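Local structure of Pol protein (Human T-cell leukemia virus type I, 6TJU) at residues Q49-W53 / R54-R58. The protein is the retroviral Pol polyprotein; this piece, the C-terminal domain of its integrase, probably binds DNA during integration of the viral genome. Numbering follows the deposited sequence.
Sequences QWIPW and RLLKR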
loop_
_atom_site.group_PDB
_atom_site.type_symbol
_atom_site.label_atom_id
_atom_site.label_comp_id
_atom_site.label_asym_id
_atom_site.label_seq_id
_atom_site.Cartn_x
_atom_site.Cartn_y
_atom_site.Cartn_z
ATOM N N GLN A 49 7.497 -2.954 -1.572
ATOM C CA GLN A 49 6.995 -4.074 -2.371
ATOM C C GLN A 49 5.922 -3.511 -3.295
ATOM O O GLN A 49 5.160 -2.584 -2.891
ATOM C CB GLN A 49 6.498 -5.179 -1.452
ATOM C CG GLN A 49 6.275 -6.485 -2.196
ATOM C CD GLN A 49 6.225 -7.642 -1.237
ATOM O OE1 GLN A 49 6.505 -7.485 -0.044
ATOM N NE2 GLN A 49 5.858 -8.804 -1.751
ATOM N N TRP A 50 5.947 -4.009 -4.521
ATOM C CA TRP A 50 4.912 -3.793 -5.543
ATOM C C TRP A 50 3.733 -4.706 -5.200
ATOM O O TRP A 50 3.863 -5.942 -5.304
ATOM C CB TRP A 50 5.495 -4.061 -6.930
ATOM C CG TRP A 50 6.437 -3.003 -7.392
ATOM C CD1 TRP A 50 7.799 -3.075 -7.466
ATOM C CD2 TRP A 50 6.061 -1.729 -7.914
ATOM N NE1 TRP A 50 8.305 -1.911 -7.982
ATOM C CE2 TRP A 50 7.256 -1.062 -8.255
ATOM C CE3 TRP A 50 4.830 -1.096 -8.120
ATOM C CZ2 TRP A 50 7.254 0.222 -8.808
ATOM C CZ3 TRP A 50 4.834 0.179 -8.647
ATOM C CH2 TRP A 50 6.026 0.834 -8.964
ATOM N N ILE A 51 2.657 -4.105 -4.703
ATOM C CA ILE A 51 1.444 -4.833 -4.259
ATOM C C ILE A 51 0.437 -4.708 -5.379
ATOM O O ILE A 51 0.099 -3.595 -5.781
ATOM C CB ILE A 51 0.831 -4.301 -2.952
ATOM C CG1 ILE A 51 1.861 -4.042 -1.854
ATOM C CG2 ILE A 51 -0.268 -5.255 -2.503
ATOM C CD1 ILE A 51 2.480 -5.307 -1.324
ATOM N N PRO A 52 -0.097 -5.850 -5.848
ATOM C CA PRO A 52 -1.118 -5.820 -6.878
ATOM C C PRO A 52 -2.395 -5.211 -6.285
ATOM O O PRO A 52 -2.609 -5.342 -5.066
ATOM C CB PRO A 52 -1.298 -7.287 -7.256
ATOM C CG PRO A 52 -0.932 -8.028 -6.002
ATOM C CD PRO A 52 0.176 -7.222 -5.361
ATOM N N TRP A 53 -3.199 -4.607 -7.174
ATOM C CA TRP A 53 -4.463 -3.913 -6.832
ATOM C C TRP A 53 -5.397 -4.812 -6.011
ATOM O O TRP A 53 -6.099 -4.270 -5.148
ATOM C CB TRP A 53 -5.167 -3.390 -8.085
ATOM C CG TRP A 53 -4.463 -2.233 -8.711
ATOM C CD1 TRP A 53 -3.484 -1.446 -8.156
ATOM C CD2 TRP A 53 -4.740 -1.707 -10.015
ATOM N NE1 TRP A 53 -3.091 -0.495 -9.058
ATOM C CE2 TRP A 53 -3.865 -0.618 -10.193
ATOM C CE3 TRP A 53 -5.647 -2.042 -11.038
ATOM C CZ2 TRP A 53 -3.881 0.131 -11.375
ATOM C CZ3 TRP A 53 -5.654 -1.305 -12.208
ATOM C CH2 TRP A 53 -4.779 -0.227 -12.364
ATOM N N ARG A 54 -5.474 -6.113 -6.309
ATOM C CA ARG A 54 -6.438 -6.992 -5.637
ATOM C C ARG A 54 -6.074 -7.052 -4.148
ATOM O O ARG A 54 -6.960 -7.334 -3.389
ATOM C CB ARG A 54 -6.516 -8.364 -6.316
ATOM C CG ARG A 54 -5.283 -9.224 -6.113
ATOM C CD ARG A 54 -5.512 -10.631 -6.612
ATOM N NE ARG A 54 -4.446 -11.395 -6.007
ATOM C CZ ARG A 54 -3.204 -11.397 -6.469
ATOM N NH1 ARG A 54 -2.900 -10.750 -7.601
ATOM N NH2 ARG A 54 -2.276 -12.077 -5.808
ATOM N N LEU A 55 -4.837 -6.757 -3.743
ATOM C CA LEU A 55 -4.443 -6.730 -2.309
ATOM C C LEU A 55 -4.350 -5.307 -1.728
ATOM O O LEU A 55 -3.664 -5.114 -0.687
ATOM C CB LEU A 55 -3.145 -7.517 -2.176
ATOM C CG LEU A 55 -3.296 -8.979 -2.583
ATOM C CD1 LEU A 55 -1.931 -9.620 -2.641
ATOM C CD2 LEU A 55 -4.217 -9.762 -1.654
ATOM N N LEU A 56 -5.055 -4.358 -2.345
ATOM C CA LEU A 56 -5.093 -2.944 -1.914
ATOM C C LEU A 56 -6.526 -2.475 -1.724
ATOM O O LEU A 56 -7.438 -2.946 -2.417
ATOM C CB LEU A 56 -4.423 -2.026 -2.933
ATOM C CG LEU A 56 -2.939 -2.273 -3.143
ATOM C CD1 LEU A 56 -2.433 -1.321 -4.213
ATOM C CD2 LEU A 56 -2.206 -2.070 -1.828
ATOM N N LYS A 57 -6.673 -1.542 -0.790
ATOM C CA LYS A 57 -7.926 -0.772 -0.652
ATOM C C LYS A 57 -7.529 0.695 -0.520
ATOM O O LYS A 57 -6.697 1.013 0.342
ATOM C CB LYS A 57 -8.795 -1.252 0.525
ATOM C CG LYS A 57 -9.352 -2.661 0.442
ATOM C CD LYS A 57 -10.511 -2.833 -0.503
ATOM C CE LYS A 57 -10.982 -4.264 -0.475
ATOM N NZ LYS A 57 -12.143 -4.466 -1.379
ATOM N N ARG A 58 -8.108 1.541 -1.364
ATOM C CA ARG A 58 -7.867 3.003 -1.409
ATOM C C ARG A 58 -8.493 3.701 -0.182
ATOM O O ARG A 58 -9.748 3.775 -0.043
ATOM C CB ARG A 58 -8.406 3.492 -2.753
ATOM C CG ARG A 58 -8.373 4.995 -2.925
ATOM C CD ARG A 58 -6.963 5.494 -2.979
ATOM N NE ARG A 58 -6.995 6.829 -3.542
ATOM C CZ ARG A 58 -7.093 7.099 -4.833
ATOM N NH1 ARG A 58 -7.184 6.122 -5.717
ATOM N NH2 ARG A 58 -7.099 8.358 -5.233
#
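L56 folds back onto I51 and W53 across the short 3-10 turn that joins strand 48-52 to strand 56-59 in this SH3-like DNA-binding domain of integrase. Going out along L56, CB comes first, 3.6 Å from W53 O, and CG sits 3.6 Å from P52 O. There the chain forks. CD1 stays 3.7 Å from I51 O and touches the W53 indole at its edge, near the ring plane, on CD1 of the ring; CD2 turns to the I51 side chain, 3.8 Å from its CG2. That methyl of I51 is the branch placed anti to the backbone N, while CG1 (chi1 -46°) is anti to the carbonyl carbon and leads away from the turn; the I51 side chain also packs on I41. L56 itself continues into the core against Y13, F15 and A39, so it ties the turn to both sheets of the small barrel.

Two backbone bonds shape the corner: L55 N to P52 O and L56 N to W53 O, each 3.0 Å and bent at the hydrogen (149°).

On the outer side P52 serves two neighbours. R54 places CG between the backbone N and the carbonyl carbon (chi1 71°), and its straight chain then runs back beside P52, where one face of its guanidinium lies against P52 CG, 3.7 Å from NH1. L55 crosses I51 at about a right angle, its CB against I51 CG2, and its methyl CD1 ends 3.9 Å from P52 CG.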